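PDB 6AK1: dimethyl-sulfide monooxygenase from Hyphomicrobium sulfonivorans, which oxidises dimethyl sulfide to methanethiol and formaldehyde with NADH and O2, using FMN as cofactor, in the first step of dimethyl sulfide degradation. Local coordinates for residues W23-S28 with Y296-S301; D76-P81 with L309-G314. All blocks are in the same frame, centred on the assembly; numbering follows the deposited sequence.

Interaction 1 of 2, residues W23-S28 with Y296-S301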
loop_
_atom_site.group_PDB
_atom_site.type_symbol
_atom_site.label_atom_id
_atom_site.label_comp_id
_atom_site.label_asym_id
_atom_site.label_seq_id
_atom_site.Cartn_x
_atom_site.Cartn_y
_atom_site.Cartn_z
ATOM N N TRP A 23 -10.771 -1.037 -18.763
ATOM C CA TRP A 23 -12.039 -1.400 -18.141
ATOM C C TRP A 23 -13.113 -1.692 -19.172
ATOM O O TRP A 23 -14.129 -2.314 -18.845
ATOM C CB TRP A 23 -12.521 -0.286 -17.220
ATOM C CG TRP A 23 -12.841 0.984 -17.937
ATOM C CD1 TRP A 23 -11.974 2.017 -18.230
ATOM C CD2 TRP A 23 -14.118 1.376 -18.454
ATOM N NE1 TRP A 23 -12.649 3.025 -18.882
ATOM C CE2 TRP A 23 -13.959 2.651 -19.047
ATOM C CE3 TRP A 23 -15.381 0.773 -18.480
ATOM C CZ2 TRP A 23 -15.020 3.335 -19.645
ATOM C CZ3 TRP A 23 -16.435 1.454 -19.081
ATOM C CH2 TRP A 23 -16.245 2.722 -19.655
ATOM N N ARG A 24 -12.916 -1.234 -20.400
ATOM C CA ARG A 24 -13.855 -1.495 -21.475
ATOM C C ARG A 24 -13.791 -2.930 -21.966
ATOM O O ARG A 24 -14.727 -3.375 -22.635
ATOM C CB ARG A 24 -13.577 -0.541 -22.641
ATOM C CG ARG A 24 -13.642 0.918 -22.254
ATOM C CD ARG A 24 -13.040 1.767 -23.341
ATOM N NE ARG A 24 -13.851 1.706 -24.548
ATOM C CZ ARG A 24 -13.360 1.765 -25.776
ATOM N NH1 ARG A 24 -12.053 1.866 -25.955
ATOM N NH2 ARG A 24 -14.181 1.721 -26.818
ATOM N N HIS A 25 -12.712 -3.652 -21.677
ATOM C CA HIS A 25 -12.592 -5.013 -22.177
ATOM C C HIS A 25 -13.758 -5.860 -21.663
ATOM O O HIS A 25 -14.208 -5.675 -20.525
ATOM C CB HIS A 25 -11.264 -5.634 -21.747
ATOM C CG HIS A 25 -10.951 -6.920 -22.446
ATOM N ND1 HIS A 25 -11.389 -8.142 -21.986
ATOM C CD2 HIS A 25 -10.268 -7.172 -23.588
ATOM C CE1 HIS A 25 -10.968 -9.095 -22.799
ATOM N NE2 HIS A 25 -10.289 -8.531 -23.781
ATOM N N PRO A 26 -14.288 -6.775 -22.479
ATOM C CA PRO A 26 -15.416 -7.606 -22.014
ATOM C C PRO A 26 -15.134 -8.398 -20.743
ATOM O O PRO A 26 -16.071 -8.652 -19.972
ATOM C CB PRO A 26 -15.673 -8.536 -23.210
ATOM C CG PRO A 26 -15.173 -7.730 -24.433
ATOM C CD PRO A 26 -13.961 -7.005 -23.906
ATOM N N SER A 27 -13.881 -8.802 -20.498
ATOM C CA SER A 27 -13.529 -9.560 -19.304
ATOM C C SER A 27 -13.405 -8.711 -18.044
ATOM O O SER A 27 -13.384 -9.277 -16.946
ATOM C CB SER A 27 -12.208 -10.296 -19.505
ATOM O OG SER A 27 -12.308 -11.147 -20.623
ATOM N N SER A 28 -13.293 -7.391 -18.155
ATOM C CA SER A 28 -12.992 -6.598 -16.971
ATOM C C SER A 28 -14.241 -6.362 -16.136
ATOM O O SER A 28 -15.284 -5.941 -16.652
ATOM C CB SER A 28 -12.367 -5.256 -17.341
ATOM O OG SER A 28 -11.862 -4.610 -16.180
ATOM N N TYR A 296 -1.987 -9.047 -24.703
ATOM C CA TYR A 296 -1.493 -7.685 -24.516
ATOM C C TYR A 296 -2.021 -6.735 -25.593
ATOM O O TYR A 296 -2.518 -5.644 -25.290
ATOM C CB TYR A 296 0.038 -7.709 -24.514
ATOM C CG TYR A 296 0.697 -6.362 -24.370
ATOM C CD1 TYR A 296 0.633 -5.660 -23.165
ATOM C CD2 TYR A 296 1.400 -5.791 -25.428
ATOM C CE1 TYR A 296 1.247 -4.419 -23.019
ATOM C CE2 TYR A 296 2.018 -4.545 -25.292
ATOM C CZ TYR A 296 1.939 -3.872 -24.083
ATOM O OH TYR A 296 2.541 -2.649 -23.935
ATOM N N GLN A 297 -1.923 -7.135 -26.863
ATOM C CA GLN A 297 -2.385 -6.269 -27.940
ATOM C C GLN A 297 -3.898 -6.114 -27.900
ATOM O O GLN A 297 -4.427 -5.043 -28.217
ATOM C CB GLN A 297 -1.928 -6.824 -29.294
ATOM C CG GLN A 297 -0.391 -6.943 -29.424
ATOM C CD GLN A 297 0.303 -5.592 -29.484
ATOM O OE1 GLN A 297 -0.336 -4.563 -29.727
ATOM N NE2 GLN A 297 1.607 -5.584 -29.235
ATOM N N GLU A 298 -4.604 -7.175 -27.508
ATOM C CA GLU A 298 -6.055 -7.106 -27.371
ATOM C C GLU A 298 -6.451 -6.083 -26.310
ATOM O O GLU A 298 -7.333 -5.252 -26.528
ATOM C CB GLU A 298 -6.599 -8.502 -27.038
ATOM C CG GLU A 298 -8.096 -8.668 -27.236
ATOM C CD GLU A 298 -8.584 -10.054 -26.816
ATOM O OE1 GLU A 298 -8.663 -10.951 -27.694
ATOM O OE2 GLU A 298 -8.881 -10.244 -25.605
ATOM N N TYR A 299 -5.780 -6.110 -25.160
ATOM C CA TYR A 299 -6.004 -5.080 -24.154
ATOM C C TYR A 299 -5.701 -3.696 -24.708
ATOM O O TYR A 299 -6.506 -2.765 -24.561
ATOM C CB TYR A 299 -5.160 -5.372 -22.913
ATOM C CG TYR A 299 -5.573 -6.649 -22.203
ATOM C CD1 TYR A 299 -6.768 -7.287 -22.517
ATOM C CD2 TYR A 299 -4.778 -7.212 -21.218
ATOM C CE1 TYR A 299 -7.148 -8.459 -21.875
ATOM C CE2 TYR A 299 -5.153 -8.374 -20.570
ATOM C CZ TYR A 299 -6.331 -8.994 -20.898
ATOM O OH TYR A 299 -6.688 -10.167 -20.254
ATOM N N LEU A 300 -4.548 -3.544 -25.377
ATOM C CA LEU A 300 -4.174 -2.233 -25.895
ATOM C C LEU A 300 -5.193 -1.690 -26.889
ATOM O O LEU A 300 -5.329 -0.470 -27.023
ATOM C CB LEU A 300 -2.804 -2.286 -26.552
ATOM C CG LEU A 300 -1.582 -2.259 -25.648
ATOM C CD1 LEU A 300 -0.318 -2.047 -26.496
ATOM C CD2 LEU A 300 -1.722 -1.180 -24.593
ATOM N N SER A 301 -5.926 -2.555 -27.592
ATOM C CA SER A 301 -6.912 -2.024 -28.525
ATOM C C SER A 301 -8.036 -1.282 -27.813
ATOM O O SER A 301 -8.731 -0.491 -28.459
ATOM C CB SER A 301 -7.486 -3.137 -29.412
ATOM O OG SER A 301 -8.327 -4.017 -28.685
HETATM O O HOH W 1 -9.319 2.156 -27.998
#
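A type I beta turn, H25 to S28, in the loop that follows the barrel strand 6-12 lays its first residue, H25, against E298 and Y299 near the C-terminal end of helix 289-300. The imidazole reaches across because CG stands anti to the backbone N (chi1 -168°). Its NE2 then donates to E298 OE2 at 2.9 Å, a nearly straight bond at 164° that leaves in the plane of the ring. The carboxylate takes it on its anti side and somewhat out of its own plane, at the end of an extended glutamate chain. The other ring nitrogen is engaged too: H25 ND1 accepts from the backbone N of S27 at 3.0 Å, inside the same turn. The two bonds fix the ring's rotation and are consistent with the neutral tautomer protonated on NE2; the nearby carboxylate would probably polarise that N-H. Y299 comes edge-on over one face of this ring, the planes 85° apart, with Y299 CD1 3.7 Å from H25 CD2. P26 CD presses on the opposite face, and Y302 also meets the histidine ring. Were H25 replaced by an alanine, the E298 carboxylate and the S27 amide would probably lose these partners, and a gap would open between the Y299 edge and P26. Apart from the ring, a water takes a weak bond from R24 NH1 and donates to S301 O at 2.8 Å. The whole is a histidine-carboxylate hydrogen bond joined to a T-shaped aromatic pair, pinning a barrel loop to a helix away from the probable FMN site.

Interaction 2 of 2, residues D76-P81 with L309-G314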
loop_
_atom_site.group_PDB
_atom_site.type_symbol
_atom_site.label_atom_id
_atom_site.label_comp_id
_atom_site.label_asym_id
_atom_site.label_seq_id
_atom_site.Cartn_x
_atom_site.Cartn_y
_atom_site.Cartn_z
ATOM N N ASP A 76 -12.736 8.428 -18.550
ATOM C CA ASP A 76 -12.139 7.103 -18.481
ATOM C C ASP A 76 -12.092 6.550 -17.050
ATOM O O ASP A 76 -11.453 5.520 -16.808
ATOM C CB ASP A 76 -10.737 7.147 -19.102
ATOM C CG ASP A 76 -10.118 5.772 -19.260
ATOM O OD1 ASP A 76 -10.805 4.863 -19.759
ATOM O OD2 ASP A 76 -8.955 5.600 -18.855
ATOM N N ALA A 77 -12.763 7.208 -16.102
ATOM C CA ALA A 77 -12.855 6.739 -14.718
ATOM C C ALA A 77 -11.478 6.506 -14.104
ATOM O O ALA A 77 -11.256 5.526 -13.380
ATOM C CB ALA A 77 -13.709 5.468 -14.614
ATOM N N ASP A 78 -10.553 7.435 -14.365
ATOM C CA ASP A 78 -9.167 7.351 -13.892
ATOM C C ASP A 78 -9.095 7.815 -12.437
ATOM O O ASP A 78 -8.891 8.997 -12.140
ATOM C CB ASP A 78 -8.248 8.165 -14.796
ATOM C CG ASP A 78 -8.363 7.739 -16.249
ATOM O OD1 ASP A 78 -7.963 6.595 -16.569
ATOM O OD2 ASP A 78 -8.900 8.529 -17.057
ATOM N N GLN A 79 -9.264 6.844 -11.528
ATOM C CA GLN A 79 -9.253 7.018 -10.074
ATOM C C GLN A 79 -10.343 7.977 -9.603
ATOM O O GLN A 79 -10.279 8.504 -8.490
ATOM C CB GLN A 79 -7.858 7.441 -9.589
ATOM C CG GLN A 79 -6.786 6.375 -9.930
ATOM C CD GLN A 79 -5.442 6.608 -9.237
ATOM O OE1 GLN A 79 -5.348 7.366 -8.268
ATOM N NE2 GLN A 79 -4.390 5.958 -9.745
ATOM N N VAL A 80 -11.354 8.201 -10.442
ATOM C CA VAL A 80 -12.593 8.837 -10.037
ATOM C C VAL A 80 -13.717 8.163 -10.837
ATOM O O VAL A 80 -13.594 7.985 -12.042
ATOM C CB VAL A 80 -12.561 10.380 -10.250
ATOM C CG1 VAL A 80 -12.350 10.749 -11.724
ATOM C CG2 VAL A 80 -13.843 11.031 -9.698
ATOM N N PRO A 81 -14.801 7.736 -10.166
ATOM C CA PRO A 81 -15.066 7.783 -8.719
ATOM C C PRO A 81 -14.137 6.893 -7.902
ATOM O O PRO A 81 -13.610 5.915 -8.419
ATOM C CB PRO A 81 -16.518 7.290 -8.609
ATOM C CG PRO A 81 -16.721 6.444 -9.851
ATOM C CD PRO A 81 -15.923 7.137 -10.917
ATOM N N LEU A 309 -3.094 10.173 -19.964
ATOM C CA LEU A 309 -2.559 11.525 -19.834
ATOM C C LEU A 309 -3.105 12.225 -18.598
ATOM O O LEU A 309 -2.399 13.026 -17.968
ATOM C CB LEU A 309 -2.869 12.335 -21.093
ATOM C CG LEU A 309 -2.120 11.810 -22.321
ATOM C CD1 LEU A 309 -2.515 12.581 -23.579
ATOM C CD2 LEU A 309 -0.628 11.881 -22.090
ATOM N N ALA A 310 -4.363 11.952 -18.237
ATOM C CA ALA A 310 -4.881 12.481 -16.984
ATOM C C ALA A 310 -4.089 11.938 -15.808
ATOM O O ALA A 310 -3.737 12.687 -14.890
ATOM C CB ALA A 310 -6.369 12.151 -16.835
ATOM N N LEU A 311 -3.791 10.636 -15.818
ATOM C CA LEU A 311 -3.053 10.040 -14.707
ATOM C C LEU A 311 -1.633 10.572 -14.657
ATOM O O LEU A 311 -1.143 10.954 -13.586
ATOM C CB LEU A 311 -3.050 8.509 -14.819
ATOM C CG LEU A 311 -4.353 7.740 -14.545
ATOM C CD1 LEU A 311 -4.201 6.274 -14.922
ATOM C CD2 LEU A 311 -4.796 7.885 -13.072
ATOM N N TYR A 312 -0.967 10.619 -15.815
ATOM C CA TYR A 312 0.361 11.223 -15.905
ATOM C C TYR A 312 0.364 12.638 -15.348
ATOM O O TYR A 312 1.261 13.006 -14.580
ATOM C CB TYR A 312 0.842 11.217 -17.357
ATOM C CG TYR A 312 1.543 9.937 -17.761
ATOM C CD1 TYR A 312 1.241 8.726 -17.138
ATOM C CD2 TYR A 312 2.525 9.938 -18.751
ATOM C CE1 TYR A 312 1.892 7.542 -17.503
ATOM C CE2 TYR A 312 3.182 8.761 -19.122
ATOM C CZ TYR A 312 2.860 7.571 -18.487
ATOM O OH TYR A 312 3.504 6.408 -18.834
ATOM N N GLY A 313 -0.653 13.432 -15.699
ATOM C CA GLY A 313 -0.729 14.797 -15.204
ATOM C C GLY A 313 -0.694 14.865 -13.688
ATOM O O GLY A 313 0.083 15.626 -13.105
ATOM N N GLY A 314 -1.539 14.065 -13.028
ATOM C CA GLY A 314 -1.525 14.041 -11.574
ATOM C C GLY A 314 -0.260 13.421 -11.007
ATOM O O GLY A 314 0.239 13.856 -9.969
#
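D78 and Q79 meet L311 where the loop after helix 71-75 runs past helix 305-316. The loop starts at D76, whose OD2 lies 2.7 Å from D78 OD1, a spacing that suggests a shared proton between the two acids. A77, with positive phi, is the C-prime residue of a Schellman motif that ends helix 71-75, and it turns the chain so that D78 faces the second helix. D78, centre of an inverse gamma turn, carries much of the contact: its CB is 3.9 Å from L311 CD2 and equally near L311 CG, so the methylene, more than the carboxylate, packs on the leucine. The acid group is near by all the same, with D78 OD1 4.1 Å from L311 CD1 and D78 OD2 4.4 Å from A310 CB. Q79 follows, its chain extended beyond CG and crossing the leucine at about a right angle. L311 CD2 touches it along its length, lying 4.0 Å from Q79 CG and 3.9 Å from Q79 NE2. The leucine is placed for this by CG lying anti to its carbonyl carbon (chi1 -72°), which carries the branched end to the loop, where CD2 lies against both D78 CB and Q79 while CD1 nears D78 OD1. The polar end of Q79 is bonded elsewhere: OE1 to Y63 OH, NE2 to H17 O. No hydrogen bond crosses between the two segments. The chemistry is thus van der Waals packing of a leucine on the aliphatic parts of two polar residues, while the buried amide of Q79 has its polar atoms satisfied by other loops; the side chain of Q79 lies about 8 Å from that of D58, which probably binds FMN.

How the interactions relate
Interactions 1 and 2 have centres about 18 Å apart, on the same side of the chain's centre and both in the luciferase-like TIM-barrel domain. Along the chain their segments alternate: 23-28, 76-81, 296-301, 309-314. The early pair lies in loops after strand 6-12 and helix 71-75; the late pair lies on helices 289-300 and 305-316, which follow each other after strand 276-284. The two contacts also touch directly, W23 NE1 lying 2.7 Å from D76 OD1 in a probable hydrogen bond. Two early loops are thus linked to each other and packed on two consecutive late helices, and the second contact is the one nearer the probable FMN residues.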